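Local coordinates for salicylate 5-hydroxylase, large oxygenase component (Ralstonia sp., PDB 7C8Z), which hydroxylates salicylate at carbon 5 to give gentisate, as the iron-containing oxygenase component of an NADH-dependent multicomponent system, at residues G229-P241 with A321-Q333. Sequence-based numbering, arbitrary orientation.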
loop_
_atom_site.group_PDB
_atom_site.type_symbol
_atom_site.label_atom_id
_atom_site.label_comp_id
_atom_site.label_asym_id
_atom_site.label_seq_id
_atom_site.Cartn_x
_atom_site.Cartn_y
_atom_site.Cartn_z
ATOM N N GLY A 229 -14.299 4.769 6.238
ATOM C CA GLY A 229 -14.971 5.840 6.941
ATOM C C GLY A 229 -15.067 5.525 8.422
ATOM O O GLY A 229 -14.867 4.381 8.843
ATOM N N ASN A 230 -15.408 6.549 9.208
ATOM C CA ASN A 230 -15.551 6.344 10.643
ATOM C C ASN A 230 -16.688 5.374 10.923
ATOM O O ASN A 230 -17.758 5.451 10.312
ATOM C CB ASN A 230 -15.805 7.669 11.360
ATOM C CG ASN A 230 -15.757 7.531 12.874
ATOM O OD1 ASN A 230 -16.771 7.263 13.515
ATOM N ND2 ASN A 230 -14.576 7.713 13.450
ATOM N N TRP A 231 -16.459 4.477 11.885
ATOM C CA TRP A 231 -17.395 3.384 12.129
ATOM C C TRP A 231 -18.785 3.890 12.478
ATOM O O TRP A 231 -19.784 3.252 12.123
ATOM C CB TRP A 231 -16.858 2.484 13.238
ATOM C CG TRP A 231 -16.834 3.158 14.567
ATOM C CD1 TRP A 231 -15.824 3.915 15.085
ATOM C CD2 TRP A 231 -17.874 3.147 15.546
ATOM N NE1 TRP A 231 -16.172 4.376 16.331
ATOM C CE2 TRP A 231 -17.427 3.919 16.638
ATOM C CE3 TRP A 231 -19.142 2.563 15.605
ATOM C CZ2 TRP A 231 -18.201 4.119 17.775
ATOM C CZ3 TRP A 231 -19.909 2.761 16.737
ATOM C CH2 TRP A 231 -19.437 3.532 17.807
ATOM N N LYS A 232 -18.870 5.027 13.180
ATOM C CA LYS A 232 -20.165 5.592 13.553
ATOM C C LYS A 232 -21.055 5.801 12.335
ATOM O O LYS A 232 -22.278 5.612 12.407
ATOM C CB LYS A 232 -19.960 6.906 14.304
ATOM C CG LYS A 232 -19.270 6.741 15.647
ATOM C CD LYS A 232 -19.418 7.984 16.509
ATOM C CE LYS A 232 -18.570 9.126 15.975
ATOM N NZ LYS A 232 -17.119 8.957 16.274
ATOM N N LEU A 233 -20.452 6.162 11.195
ATOM C CA LEU A 233 -21.229 6.404 9.983
ATOM C C LEU A 233 -22.046 5.185 9.577
ATOM O O LEU A 233 -23.095 5.330 8.940
ATOM C CB LEU A 233 -20.305 6.815 8.842
ATOM C CG LEU A 233 -19.790 8.246 8.911
ATOM C CD1 LEU A 233 -18.828 8.508 7.764
ATOM C CD2 LEU A 233 -20.948 9.220 8.885
ATOM N N MET A 234 -21.599 3.981 9.938
ATOM C CA MET A 234 -22.393 2.798 9.628
ATOM C C MET A 234 -23.626 2.729 10.516
ATOM O O MET A 234 -24.743 2.507 10.032
ATOM C CB MET A 234 -21.548 1.533 9.772
ATOM C CG MET A 234 -22.289 0.254 9.400
ATOM S SD MET A 234 -23.292 0.427 7.911
ATOM C CE MET A 234 -22.073 0.215 6.615
ATOM N N GLN A 235 -23.445 2.945 11.821
ATOM C CA GLN A 235 -24.591 2.997 12.724
ATOM C C GLN A 235 -25.591 4.048 12.266
ATOM O O GLN A 235 -26.779 3.753 12.071
ATOM C CB GLN A 235 -24.116 3.262 14.153
ATOM C CG GLN A 235 -23.503 2.036 14.814
ATOM C CD GLN A 235 -24.553 1.018 15.231
ATOM O OE1 GLN A 235 -25.749 1.318 15.262
ATOM N NE2 GLN A 235 -24.111 -0.198 15.548
ATOM N N GLU A 236 -25.113 5.276 12.051
ATOM C CA GLU A 236 -25.945 6.322 11.471
ATOM C C GLU A 236 -26.709 5.808 10.262
ATOM O O GLU A 236 -27.924 6.009 10.148
ATOM C CB GLU A 236 -25.081 7.513 11.059
ATOM C CG GLU A 236 -24.457 8.283 12.192
ATOM C CD GLU A 236 -23.697 9.494 11.697
ATOM O OE1 GLU A 236 -23.969 9.951 10.567
ATOM O OE2 GLU A 236 -22.820 9.988 12.433
ATOM N N ASN A 237 -26.013 5.099 9.366
ATOM C CA ASN A 237 -26.637 4.719 8.104
ATOM C C ASN A 237 -27.829 3.801 8.330
ATOM O O ASN A 237 -28.809 3.862 7.580
ATOM C CB ASN A 237 -25.608 4.055 7.185
ATOM C CG ASN A 237 -26.134 3.847 5.777
ATOM O OD1 ASN A 237 -26.119 4.761 4.954
ATOM N ND2 ASN A 237 -26.603 2.641 5.493
ATOM N N ILE A 238 -27.789 2.979 9.381
ATOM C CA ILE A 238 -28.921 2.122 9.698
ATOM C C ILE A 238 -29.803 2.736 10.772
ATOM O O ILE A 238 -30.826 2.150 11.151
ATOM C CB ILE A 238 -28.438 0.707 10.078
ATOM C CG1 ILE A 238 -27.354 0.266 9.102
ATOM C CG2 ILE A 238 -29.569 -0.311 10.006
ATOM C CD1 ILE A 238 -27.853 0.155 7.671
ATOM N N LYS A 239 -29.447 3.926 11.254
ATOM C CA LYS A 239 -30.352 4.791 11.992
ATOM C C LYS A 239 -30.891 5.923 11.118
ATOM O O LYS A 239 -31.473 6.879 11.639
ATOM C CB LYS A 239 -29.645 5.351 13.231
ATOM C CG LYS A 239 -29.188 4.284 14.219
ATOM C CD LYS A 239 -28.236 4.847 15.266
ATOM C CE LYS A 239 -27.754 3.768 16.230
ATOM N NZ LYS A 239 -28.864 2.968 16.836
ATOM N N ASP A 240 -30.718 5.821 9.798
ATOM C CA ASP A 240 -31.151 6.835 8.839
ATOM C C ASP A 240 -32.358 6.299 8.080
ATOM O O ASP A 240 -32.200 5.488 7.156
ATOM C CB ASP A 240 -30.008 7.162 7.873
ATOM C CG ASP A 240 -30.276 8.391 7.025
ATOM O OD1 ASP A 240 -31.450 8.790 6.873
ATOM O OD2 ASP A 240 -29.296 8.957 6.495
ATOM N N PRO A 241 -33.569 6.738 8.401
ATOM C CA PRO A 241 -34.762 6.080 7.851
ATOM C C PRO A 241 -35.239 6.623 6.512
ATOM O O PRO A 241 -35.968 5.927 5.799
ATOM C CB PRO A 241 -35.820 6.309 8.942
ATOM C CG PRO A 241 -35.240 7.353 9.888
ATOM C CD PRO A 241 -33.918 7.809 9.344
ATOM N N ALA A 321 -40.135 -5.455 7.086
ATOM C CA ALA A 321 -38.698 -5.227 7.177
ATOM C C ALA A 321 -38.362 -4.631 8.533
ATOM O O ALA A 321 -39.064 -3.734 9.012
ATOM C CB ALA A 321 -38.200 -4.299 6.058
ATOM N N VAL A 322 -37.289 -5.129 9.152
ATOM C CA VAL A 322 -36.797 -4.572 10.410
ATOM C C VAL A 322 -35.273 -4.512 10.370
ATOM O O VAL A 322 -34.604 -5.540 10.198
ATOM C CB VAL A 322 -37.264 -5.378 11.640
ATOM C CG1 VAL A 322 -36.676 -4.790 12.915
ATOM C CG2 VAL A 322 -38.778 -5.402 11.734
ATOM N N MET A 323 -34.731 -3.311 10.536
ATOM C CA MET A 323 -33.293 -3.078 10.642
ATOM C C MET A 323 -32.993 -2.705 12.087
ATOM O O MET A 323 -33.432 -1.651 12.558
ATOM C CB MET A 323 -32.847 -1.979 9.681
ATOM C CG MET A 323 -33.022 -2.345 8.221
ATOM S SD MET A 323 -32.138 -3.856 7.794
ATOM C CE MET A 323 -30.446 -3.309 8.005
ATOM N N THR A 324 -32.261 -3.561 12.798
ATOM C CA THR A 324 -32.019 -3.376 14.225
ATOM C C THR A 324 -30.541 -3.101 14.465
ATOM O O THR A 324 -29.691 -3.944 14.169
ATOM C CB THR A 324 -32.471 -4.604 15.014
ATOM O OG1 THR A 324 -33.876 -4.792 14.825
ATOM C CG2 THR A 324 -32.179 -4.430 16.504
ATOM N N THR A 325 -30.236 -1.916 14.980
ATOM C CA THR A 325 -28.873 -1.549 15.338
ATOM C C THR A 325 -28.649 -1.816 16.822
ATOM O O THR A 325 -29.328 -1.219 17.670
ATOM C CB THR A 325 -28.594 -0.082 15.011
ATOM O OG1 THR A 325 -29.708 0.727 15.414
ATOM C CG2 THR A 325 -28.353 0.087 13.521
ATOM N N ILE A 326 -27.716 -2.719 17.127
ATOM C CA ILE A 326 -27.273 -2.968 18.494
ATOM C C ILE A 326 -25.909 -2.307 18.656
ATOM O O ILE A 326 -24.908 -2.748 18.069
ATOM C CB ILE A 326 -27.225 -4.466 18.823
ATOM C CG1 ILE A 326 -28.638 -5.052 18.791
ATOM C CG2 ILE A 326 -26.600 -4.689 20.195
ATOM C CD1 ILE A 326 -28.697 -6.522 19.126
ATOM N N PHE A 327 -25.903 -1.239 19.450
ATOM C CA PHE A 327 -24.738 -0.388 19.630
ATOM C C PHE A 327 -23.693 -1.093 20.491
ATOM O O PHE A 327 -24.035 -1.707 21.504
ATOM C CB PHE A 327 -25.166 0.922 20.295
ATOM C CG PHE A 327 -24.328 2.115 19.918
ATOM C CD1 PHE A 327 -24.492 2.737 18.690
ATOM C CD2 PHE A 327 -23.396 2.630 20.806
ATOM C CE1 PHE A 327 -23.735 3.845 18.348
ATOM C CE2 PHE A 327 -22.633 3.731 20.472
ATOM C CZ PHE A 327 -22.803 4.342 19.241
ATOM N N PRO A 328 -22.403 -0.977 20.147
ATOM C CA PRO A 328 -21.950 -0.224 18.976
ATOM C C PRO A 328 -21.522 -1.114 17.819
ATOM O O PRO A 328 -21.022 -0.607 16.815
ATOM C CB PRO A 328 -20.740 0.525 19.522
ATOM C CG PRO A 328 -20.116 -0.494 20.463
ATOM C CD PRO A 328 -21.260 -1.371 20.990
ATOM N N SER A 329 -21.722 -2.426 17.952
ATOM C CA SER A 329 -20.957 -3.371 17.161
ATOM C C SER A 329 -21.712 -4.030 16.019
ATOM O O SER A 329 -21.060 -4.526 15.095
ATOM C CB SER A 329 -20.385 -4.479 18.061
ATOM O OG SER A 329 -21.271 -5.584 18.149
ATOM N N VAL A 330 -23.046 -4.089 16.039
ATOM C CA VAL A 330 -23.698 -4.968 15.075
ATOM C C VAL A 330 -25.018 -4.413 14.562
ATOM O O VAL A 330 -25.681 -3.591 15.201
ATOM C CB VAL A 330 -23.906 -6.386 15.661
ATOM C CG1 VAL A 330 -25.115 -6.431 16.582
ATOM C CG2 VAL A 330 -24.007 -7.430 14.543
ATOM N N ILE A 331 -25.374 -4.879 13.368
ATOM C CA ILE A 331 -26.684 -4.672 12.775
ATOM C C ILE A 331 -27.298 -6.039 12.518
ATOM O O ILE A 331 -26.632 -6.932 11.987
ATOM C CB ILE A 331 -26.586 -3.872 11.466
ATOM C CG1 ILE A 331 -26.168 -2.434 11.762
ATOM C CG2 ILE A 331 -27.910 -3.917 10.706
ATOM C CD1 ILE A 331 -25.146 -1.895 10.796
ATOM N N ILE A 332 -28.563 -6.203 12.889
ATOM C CA ILE A 332 -29.349 -7.371 12.523
ATOM C C ILE A 332 -30.307 -6.913 11.440
ATOM O O ILE A 332 -31.146 -6.032 11.668
ATOM C CB ILE A 332 -30.101 -7.968 13.723
ATOM C CG1 ILE A 332 -29.158 -8.801 14.590
ATOM C CG2 ILE A 332 -31.245 -8.840 13.246
ATOM C CD1 ILE A 332 -28.307 -7.986 15.535
ATOM N N GLN A 333 -30.171 -7.490 10.258
ATOM C CA GLN A 333 -30.957 -7.092 9.106
ATOM C C GLN A 333 -31.973 -8.178 8.810
ATOM O O GLN A 333 -31.603 -9.346 8.608
ATOM C CB GLN A 333 -30.073 -6.852 7.886
ATOM C CG GLN A 333 -30.811 -7.007 6.566
ATOM C CD GLN A 333 -30.133 -7.986 5.629
ATOM O OE1 GLN A 333 -28.918 -7.925 5.421
ATOM N NE2 GLN A 333 -30.914 -8.898 5.059
#
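In the catalytic domain of this Rieske-type oxygenase, helix 232-238 lies over a beta hairpin of that domain's antiparallel sheet, and Ile238, Gln235 and Trp231 meet its strands and turn. Ile238 spreads its branches over both strands: CG1 rests on Ile331 CD1 (3.5 Å), while CG2 reaches Met323 CB (3.7 Å). Branched isoleucines and a flexible, bent methionine fill the buried space between helix and sheet, where the Ile238 side chain lies about 5 Å from the iron(III) ion. Thr325 serves both chemistries: its CG2 packs on Ile238 CB, and its OG1 accepts a 2.8 Å hydrogen bond from Lys239 NZ, brought in by an extended chain that bends only at chi4 (-51°); Arg272 O is a second acceptor for this buried ammonium. Gln235 bends at chi2 (-75°), lays its aliphatic part beside the Phe327 ring, and gives a weak hydrogen bond from NE2 to Pro328 O (3.4 Å). Trp231 CH2 touches Phe327 CZ at 3.7 Å, the ring planes 53° apart, and the indole also meets Pro328, which follows a cis peptide in the turn; a classic bulge pairs Ser329 and Val330 with Ile326. Met234 bridges Ile331 and helix 387-402, on which Leu233 also packs; on the sheet's other face, Thr324 and Ile326 touch helix 196-211.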